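Local coordinates for protein peptidoglycan-N-acetylmuramic acid deacetylase PdaA (Bacillus subtilis, PDB 1NY1) that removes the acetyl group from N-acetylmuramic acid in peptidoglycan, a step toward the muramic delta-lactam of the spore cortex that is required for germination, at residues T48-Y53 and I195-T200; N55-K60 and V201-A206. All coordinates share one frame; numbering follows the deposited sequence.

Contact 1 (T48-Y53 and I195-T200)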
ATOM      1  N   THR A  48       2.932  -2.087   3.123  1.00  8.40           N
ATOM      2  CA  THR A  48       2.070  -2.155   1.947  1.00  8.65           C
ATOM      3  C   THR A  48       2.975  -1.985   0.731  1.00  8.71           C
ATOM      4  O   THR A  48       4.045  -1.365   0.810  1.00  8.74           O
ATOM      5  CB  THR A  48       0.965  -1.053   1.910  1.00  8.37           C
ATOM      6  OG1 THR A  48       1.538   0.203   1.526  1.00  9.20           O
ATOM      7  CG2 THR A  48       0.287  -0.914   3.266  1.00  8.54           C
ATOM      8  N   PHE A  49       2.546  -2.556  -0.388  1.00  9.22           N
ATOM      9  CA  PHE A  49       3.306  -2.499  -1.628  1.00  9.99           C
ATOM     10  C   PHE A  49       2.401  -2.110  -2.796  1.00 10.44           C
ATOM     11  O   PHE A  49       1.207  -2.387  -2.776  1.00  9.10           O
ATOM     12  CB  PHE A  49       3.923  -3.872  -1.937  1.00  9.92           C
ATOM     13  CG  PHE A  49       4.793  -4.425  -0.837  1.00  9.93           C
ATOM     14  CD1 PHE A  49       4.234  -4.997   0.303  1.00 10.82           C
ATOM     15  CD2 PHE A  49       6.181  -4.390  -0.958  1.00 10.27           C
ATOM     16  CE1 PHE A  49       5.052  -5.531   1.308  1.00 10.03           C
ATOM     17  CE2 PHE A  49       7.004  -4.917   0.035  1.00 11.43           C
ATOM     18  CZ  PHE A  49       6.438  -5.488   1.170  1.00 10.94           C
ATOM     19  N   ASP A  50       2.973  -1.444  -3.795  1.00 11.11           N
ATOM     20  CA  ASP A  50       2.241  -1.075  -5.005  1.00 12.15           C
ATOM     21  C   ASP A  50       2.912  -1.926  -6.084  1.00 11.73           C
ATOM     22  O   ASP A  50       4.135  -1.892  -6.231  1.00 11.25           O
ATOM     23  CB  ASP A  50       2.409   0.418  -5.334  1.00 11.97           C
ATOM     24  CG  ASP A  50       1.434   1.312  -4.580  1.00 12.82           C
ATOM     25  OD1 ASP A  50       0.706   0.811  -3.695  1.00 12.74           O
ATOM     26  OD2 ASP A  50       1.395   2.531  -4.877  1.00 14.14           O
ATOM     27  N   ASN A  51       2.117  -2.697  -6.823  1.00 10.84           N
ATOM     28  CA  ASN A  51       2.646  -3.575  -7.863  1.00 11.48           C
ATOM     29  C   ASN A  51       1.976  -3.346  -9.208  1.00 12.17           C
ATOM     30  O   ASN A  51       0.854  -3.796  -9.425  1.00 11.69           O
ATOM     31  CB  ASN A  51       2.462  -5.038  -7.450  1.00 11.79           C
ATOM     32  CG  ASN A  51       3.227  -5.379  -6.181  1.00 14.22           C
ATOM     33  OD1 ASN A  51       4.412  -5.717  -6.225  1.00 15.88           O
ATOM     34  ND2 ASN A  51       2.555  -5.264  -5.042  1.00 12.60           N
ATOM     35  N   GLY A  52       2.675  -2.656 -10.108  1.00 11.87           N
ATOM     36  CA  GLY A  52       2.137  -2.374 -11.430  1.00 13.42           C
ATOM     37  C   GLY A  52       2.725  -3.287 -12.491  1.00 13.86           C
ATOM     38  O   GLY A  52       2.096  -3.535 -13.515  1.00 15.12           O
ATOM     39  N   TYR A  53       3.944  -3.763 -12.251  1.00 13.12           N
ATOM     40  CA  TYR A  53       4.627  -4.680 -13.161  1.00 11.56           C
ATOM     41  C   TYR A  53       5.710  -5.418 -12.388  1.00 12.16           C
ATOM     42  O   TYR A  53       6.039  -5.050 -11.258  1.00 10.85           O
ATOM     43  CB  TYR A  53       5.250  -3.941 -14.354  1.00 14.31           C
ATOM     44  CG  TYR A  53       6.313  -2.943 -13.971  1.00 12.97           C
ATOM     45  CD1 TYR A  53       5.967  -1.664 -13.538  1.00 15.46           C
ATOM     46  CD2 TYR A  53       7.662  -3.286 -14.005  1.00 15.27           C
ATOM     47  CE1 TYR A  53       6.940  -0.752 -13.146  1.00 15.60           C
ATOM     48  CE2 TYR A  53       8.644  -2.384 -13.614  1.00 14.62           C
ATOM     49  CZ  TYR A  53       8.273  -1.119 -13.185  1.00 15.43           C
ATOM     50  OH  TYR A  53       9.232  -0.222 -12.793  1.00 15.27           O
ATOM     51  N   ILE A 195       2.596   3.524   7.978  1.00 10.55           N
ATOM     52  CA  ILE A 195       2.113   2.663   6.916  1.00  7.88           C
ATOM     53  C   ILE A 195       3.131   2.929   5.814  1.00  9.15           C
ATOM     54  O   ILE A 195       3.213   4.042   5.279  1.00  9.59           O
ATOM     55  CB  ILE A 195       0.694   3.048   6.437  1.00  8.88           C
ATOM     56  CG1 ILE A 195      -0.314   2.831   7.577  1.00  9.04           C
ATOM     57  CG2 ILE A 195       0.315   2.206   5.215  1.00  9.66           C
ATOM     58  CD1 ILE A 195      -1.772   3.111   7.207  1.00 10.77           C
ATOM     59  N   TYR A 196       3.940   1.918   5.520  1.00  6.73           N
ATOM     60  CA  TYR A 196       4.966   2.015   4.491  1.00  8.16           C
ATOM     61  C   TYR A 196       4.403   1.682   3.128  1.00 10.36           C
ATOM     62  O   TYR A 196       3.593   0.765   2.987  1.00 10.23           O
ATOM     63  CB  TYR A 196       6.109   1.028   4.735  1.00  8.54           C
ATOM     64  CG  TYR A 196       7.112   1.419   5.786  1.00  7.97           C
ATOM     65  CD1 TYR A 196       8.449   1.039   5.664  1.00 10.06           C
ATOM     66  CD2 TYR A 196       6.728   2.139   6.910  1.00 10.28           C
ATOM     67  CE1 TYR A 196       9.383   1.367   6.642  1.00 10.95           C
ATOM     68  CE2 TYR A 196       7.650   2.473   7.892  1.00  9.77           C
ATOM     69  CZ  TYR A 196       8.971   2.089   7.755  1.00  9.82           C
ATOM     70  OH  TYR A 196       9.880   2.425   8.733  1.00 10.43           O
ATOM     71  N   LEU A 197       4.847   2.436   2.130  1.00  9.50           N
ATOM     72  CA  LEU A 197       4.462   2.202   0.750  1.00  9.82           C
ATOM     73  C   LEU A 197       5.774   1.824   0.080  1.00  8.80           C
ATOM     74  O   LEU A 197       6.681   2.652  -0.040  1.00  9.12           O
ATOM     75  CB  LEU A 197       3.895   3.469   0.104  1.00 11.71           C
ATOM     76  CG  LEU A 197       3.288   3.374  -1.303  1.00 16.68           C
ATOM     77  CD1 LEU A 197       3.047   4.777  -1.835  1.00 19.56           C
ATOM     78  CD2 LEU A 197       4.202   2.634  -2.243  1.00 16.47           C
ATOM     79  N   LEU A 198       5.877   0.571  -0.346  1.00  8.24           N
ATOM     80  CA  LEU A 198       7.090   0.084  -0.993  1.00  8.79           C
ATOM     81  C   LEU A 198       6.794  -0.460  -2.382  1.00  9.46           C
ATOM     82  O   LEU A 198       5.651  -0.781  -2.705  1.00  8.59           O
ATOM     83  CB  LEU A 198       7.717  -1.041  -0.163  1.00  8.71           C
ATOM     84  CG  LEU A 198       8.093  -0.740   1.285  1.00  9.41           C
ATOM     85  CD1 LEU A 198       8.596  -2.008   1.956  1.00  9.27           C
ATOM     86  CD2 LEU A 198       9.154   0.348   1.316  1.00  9.85           C
ATOM     87  N   HIS A 199       7.838  -0.542  -3.200  1.00  7.91           N
ATOM     88  CA  HIS A 199       7.744  -1.101  -4.545  1.00  9.43           C
ATOM     89  C   HIS A 199       8.684  -2.295  -4.495  1.00  8.97           C
ATOM     90  O   HIS A 199       9.495  -2.400  -3.576  1.00  9.36           O
ATOM     91  CB  HIS A 199       8.200  -0.078  -5.589  1.00 10.49           C
ATOM     92  CG  HIS A 199       7.318   1.129  -5.645  1.00 12.18           C
ATOM     93  ND1 HIS A 199       6.098   1.122  -6.285  1.00 12.09           N
ATOM     94  CD2 HIS A 199       7.414   2.330  -5.030  1.00 10.33           C
ATOM     95  CE1 HIS A 199       5.477   2.265  -6.056  1.00 11.09           C
ATOM     96  NE2 HIS A 199       6.252   3.016  -5.295  1.00 15.32           N
ATOM     97  N   THR A 200       8.578  -3.200  -5.458  1.00  7.95           N
ATOM     98  CA  THR A 200       9.428  -4.382  -5.453  1.00  9.05           C
ATOM     99  C   THR A 200      10.208  -4.536  -6.753  1.00  8.54           C
ATOM    100  O   THR A 200      10.657  -5.633  -7.084  1.00  8.16           O
ATOM    101  CB  THR A 200       8.584  -5.664  -5.239  1.00  9.60           C
ATOM    102  OG1 THR A 200       7.760  -5.890  -6.393  1.00 11.75           O
ATOM    103  CG2 THR A 200       7.692  -5.513  -4.009  1.00  9.05           C
TER
HETATM  104  O   HOH W   1       6.451  -2.716  -7.273  1.00 12.49           O
HETATM  105  O   HOH W   2       6.012  -5.171  -8.525  1.00 13.90           O
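Thr48 to Asn51 and Ile195 to Leu198 run as neighbouring parallel strands deep in the core, with His199 and Thr200, just beyond Leu198, reaching the end of the first strand. Thr48 pairs with Leu197 and Phe49 with Leu198. The backbone bonds are Thr48 N to Tyr196 O, Leu198 N to Thr48 O and Asp50 N to Leu198 O, the last at 3.0 Å. Tyr196 O takes a second donor, Thr48 OG1, at 2.6 Å. A chi1 of 77° places that hydroxyl between the backbone N and carbonyl carbon of Thr48 and brings it onto the Tyr196 carbonyl.

This is the parallel sheet of the NodB-type deacetylase fold, and the active site gathers at the C-terminal ends of its strands. Asp50, the probable proton acceptor, and His199, the probable proton donor, both come from these segments. The imidazole comes up against Asp50 at its CB, 3.7 Å from His199 CE1, and near its backbone carbonyl, while Asp50 OD2 rests against the Leu197 methyl CD2 at 3.9 Å. Arg140 bridges to Asp50 OD1, His101 of the metal site adjoins the carboxylate, and Asp170 accepts from His199 N.

On the other face, Phe49 and Leu198 lie alongside each other and point the same way, ring atom CE2 3.8 Å from Leu198 CD1. The Thr200 side chain runs at about a right angle to that of Phe49, its CG2 3.6 Å from Phe49 CD2. Helices 58-67 and 205-219 pack on this side. Past the last direct backbone bond, water takes over: one donates to Asp50 O and accepts from Thr200 N, and another donates to Asn51 OD1 and Tyr53 O and hydrogen-bonds Thr200 OG1 at 2.8 Å; that hydroxyl probably also bonds Thr58 OG1.

Contact 2 (N55-K60 and V201-A206)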
ATOM      1  N   ASN A  55       9.703  -6.933 -12.102  1.00  8.74           N
ATOM      2  CA  ASN A  55      11.066  -6.755 -12.585  1.00  9.65           C
ATOM      3  C   ASN A  55      11.999  -7.830 -12.017  1.00 11.37           C
ATOM      4  O   ASN A  55      13.219  -7.669 -12.014  1.00 12.15           O
ATOM      5  CB  ASN A  55      11.584  -5.351 -12.251  1.00  8.66           C
ATOM      6  CG  ASN A  55      12.851  -5.000 -13.015  1.00 10.25           C
ATOM      7  OD1 ASN A  55      13.016  -5.383 -14.175  1.00  9.09           O
ATOM      8  ND2 ASN A  55      13.745  -4.251 -12.373  1.00  7.50           N
ATOM      9  N   GLY A  56      11.408  -8.912 -11.513  1.00 11.78           N
ATOM     10  CA  GLY A  56      12.182 -10.038 -11.013  1.00 12.17           C
ATOM     11  C   GLY A  56      12.509 -10.189  -9.537  1.00 12.67           C
ATOM     12  O   GLY A  56      13.210 -11.132  -9.175  1.00 16.10           O
ATOM     13  N   TYR A  57      11.992  -9.309  -8.684  1.00 11.56           N
ATOM     14  CA  TYR A  57      12.300  -9.381  -7.265  1.00 10.86           C
ATOM     15  C   TYR A  57      11.146  -9.718  -6.329  1.00 11.53           C
ATOM     16  O   TYR A  57      11.367  -9.955  -5.141  1.00 12.68           O
ATOM     17  CB  TYR A  57      12.933  -8.057  -6.806  1.00 10.09           C
ATOM     18  CG  TYR A  57      14.132  -7.626  -7.627  1.00  9.48           C
ATOM     19  CD1 TYR A  57      15.304  -8.377  -7.628  1.00 12.39           C
ATOM     20  CD2 TYR A  57      14.083  -6.477  -8.419  1.00  9.53           C
ATOM     21  CE1 TYR A  57      16.404  -8.000  -8.398  1.00 12.42           C
ATOM     22  CE2 TYR A  57      15.180  -6.087  -9.197  1.00  9.12           C
ATOM     23  CZ  TYR A  57      16.337  -6.859  -9.181  1.00 12.92           C
ATOM     24  OH  TYR A  57      17.421  -6.513  -9.961  1.00 12.13           O
ATOM     25  N   THR A  58       9.918  -9.750  -6.832  1.00 10.63           N
ATOM     26  CA  THR A  58       8.795 -10.027  -5.941  1.00 10.02           C
ATOM     27  C   THR A  58       8.876 -11.390  -5.250  1.00 10.59           C
ATOM     28  O   THR A  58       8.464 -11.525  -4.102  1.00  9.74           O
ATOM     29  CB  THR A  58       7.457  -9.847  -6.673  1.00 11.17           C
ATOM     30  OG1 THR A  58       7.399  -8.513  -7.196  1.00 11.53           O
ATOM     31  CG2 THR A  58       6.291 -10.037  -5.710  1.00 11.66           C
ATOM     32  N   PRO A  59       9.406 -12.417  -5.941  1.00 10.95           N
ATOM     33  CA  PRO A  59       9.508 -13.727  -5.290  1.00 11.74           C
ATOM     34  C   PRO A  59      10.387 -13.612  -4.045  1.00 12.11           C
ATOM     35  O   PRO A  59      10.074 -14.188  -3.004  1.00  9.93           O
ATOM     36  CB  PRO A  59      10.146 -14.595  -6.367  1.00 11.88           C
ATOM     37  CG  PRO A  59       9.548 -14.041  -7.613  1.00 12.18           C
ATOM     38  CD  PRO A  59       9.645 -12.537  -7.389  1.00 12.57           C
ATOM     39  N   LYS A  60      11.487 -12.870  -4.146  1.00 11.48           N
ATOM     40  CA  LYS A  60      12.368 -12.704  -2.993  1.00 12.23           C
ATOM     41  C   LYS A  60      11.681 -11.905  -1.887  1.00 11.87           C
ATOM     42  O   LYS A  60      11.854 -12.205  -0.703  1.00 11.25           O
ATOM     43  CB  LYS A  60      13.689 -12.033  -3.394  1.00 12.69           C
ATOM     44  CG  LYS A  60      14.664 -12.963  -4.132  1.00 19.03           C
ATOM     45  CD  LYS A  60      16.072 -12.366  -4.246  1.00 21.94           C
ATOM     46  CE  LYS A  60      16.087 -11.102  -5.109  1.00 23.11           C
ATOM     47  NZ  LYS A  60      17.420 -10.415  -5.109  1.00 22.08           N
ATOM     48  N   VAL A 201      10.391  -3.435  -7.474  1.00  9.40           N
ATOM     49  CA  VAL A 201      11.086  -3.473  -8.758  1.00  8.56           C
ATOM     50  C   VAL A 201      12.550  -3.031  -8.764  1.00 10.75           C
ATOM     51  O   VAL A 201      13.274  -3.303  -9.725  1.00  8.89           O
ATOM     52  CB  VAL A 201      10.343  -2.612  -9.810  1.00 10.59           C
ATOM     53  CG1 VAL A 201       8.957  -3.181 -10.067  1.00 11.32           C
ATOM     54  CG2 VAL A 201      10.231  -1.162  -9.328  1.00  9.74           C
ATOM     55  N   SER A 202      13.000  -2.364  -7.706  1.00 11.83           N
ATOM     56  CA  SER A 202      14.374  -1.865  -7.681  1.00 10.93           C
ATOM     57  C   SER A 202      15.409  -2.831  -7.110  1.00 10.97           C
ATOM     58  O   SER A 202      15.141  -3.557  -6.155  1.00 11.21           O
ATOM     59  CB  SER A 202      14.423  -0.537  -6.920  1.00 11.60           C
ATOM     60  OG  SER A 202      15.579   0.213  -7.270  1.00 12.85           O
ATOM     61  N   ARG A 203      16.602  -2.819  -7.700  1.00  9.99           N
ATOM     62  CA  ARG A 203      17.685  -3.697  -7.276  1.00 10.08           C
ATOM     63  C   ARG A 203      17.878  -3.734  -5.764  1.00 10.65           C
ATOM     64  O   ARG A 203      17.948  -2.692  -5.108  1.00 10.68           O
ATOM     65  CB  ARG A 203      19.001  -3.280  -7.947  1.00 12.24           C
ATOM     66  CG  ARG A 203      20.173  -4.189  -7.607  1.00 19.17           C
ATOM     67  CD  ARG A 203      21.397  -3.827  -8.431  1.00 20.64           C
ATOM     68  NE  ARG A 203      21.799  -2.446  -8.203  1.00 26.04           N
ATOM     69  CZ  ARG A 203      22.469  -2.031  -7.136  1.00 26.93           C
ATOM     70  NH1 ARG A 203      22.820  -2.897  -6.195  1.00 27.49           N
ATOM     71  NH2 ARG A 203      22.774  -0.746  -7.000  1.00 28.30           N
ATOM     72  N   ASP A 204      17.941  -4.952  -5.233  1.00 10.77           N
ATOM     73  CA  ASP A 204      18.143  -5.208  -3.814  1.00 11.46           C
ATOM     74  C   ASP A 204      17.048  -4.755  -2.847  1.00 11.80           C
ATOM     75  O   ASP A 204      17.278  -4.729  -1.637  1.00 11.24           O
ATOM     76  CB  ASP A 204      19.493  -4.620  -3.373  1.00 15.00           C
ATOM     77  CG  ASP A 204      20.667  -5.536  -3.694  1.00 18.51           C
ATOM     78  OD1 ASP A 204      20.454  -6.608  -4.297  1.00 20.69           O
ATOM     79  OD2 ASP A 204      21.813  -5.191  -3.335  1.00 22.95           O
ATOM     80  N   ASN A 205      15.863  -4.407  -3.347  1.00  9.48           N
ATOM     81  CA  ASN A 205      14.802  -3.971  -2.443  1.00 11.09           C
ATOM     82  C   ASN A 205      14.428  -5.072  -1.449  1.00 10.80           C
ATOM     83  O   ASN A 205      14.110  -4.784  -0.297  1.00 10.77           O
ATOM     84  CB  ASN A 205      13.550  -3.498  -3.210  1.00 10.13           C
ATOM     85  CG  ASN A 205      12.783  -4.638  -3.868  1.00 10.16           C
ATOM     86  OD1 ASN A 205      13.036  -5.005  -5.022  1.00 12.78           O
ATOM     87  ND2 ASN A 205      11.839  -5.202  -3.131  1.00  7.02           N
ATOM     88  N   ALA A 206      14.482  -6.332  -1.878  1.00 10.81           N
ATOM     89  CA  ALA A 206      14.147  -7.447  -0.989  1.00 11.82           C
ATOM     90  C   ALA A 206      15.168  -7.570   0.143  1.00 10.53           C
ATOM     91  O   ALA A 206      14.806  -7.823   1.295  1.00 11.43           O
ATOM     92  CB  ALA A 206      14.082  -8.752  -1.777  1.00 12.32           C
TER
HETATM   93  O   HOH W   3      18.613  -7.574  -5.986  1.00 18.43           O
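Tyr57 swings its ring over to the backbone from Val201 to Arg203 and buries more surface than any other residue here. The ring edge meets the Val201 carbonyl, with CE2 3.4 Å from Val201 O in the ring plane. Beyond it the phenol tip lies alongside the start of the Arg203 chain, OH 3.9 Å from Arg203 CA.

Val201 O also takes the one direct hydrogen bond between the segments, from Asn55 ND2 at 2.9 Å. It is almost straight, 176° at the hydrogen, and lies in the carbonyl plane and the Asn55 amide plane. With CG anti to its backbone N (chi1 -166°), the Asn55 amide reaches to that oxygen, while its CB packs on Val201 CB.

Both segments are loops from a strand of the parallel sheet, with the first residues of the following helix, 58-67 and 205-219. A type II turn, Ser202 to Asn205, leads into the second helix. Where the helices begin, Ala206 CB sits 3.7 Å from Lys60 CB. The Lys60 ammonium forms a salt bridge with Glu207; a water accepts from Asp204 N, donates to Asp204 OD1 and is reached only weakly by Lys60 NZ.

Contacts 1 and 2 join the same two strand-loop-helix units at successive levels. Contact 1 is in the core, its centre about 5 Å from that of the chain, and relies on regular backbone pairing, with the probable catalytic Asp50 on one face of the sheet and apolar packing on the other. Contact 2, its centre about 16 Å from that of the chain, is only partly buried and has no strand pairing; an aromatic edge, a side-chain amide and methyl packing carry it, with a water between Lys60 and Asp204. Their centres lie 11 Å apart, and they meet where Thr200 OG1 probably hydrogen-bonds Thr58 OG1 at 2.8 Å and where Tyr53 packs against Val201.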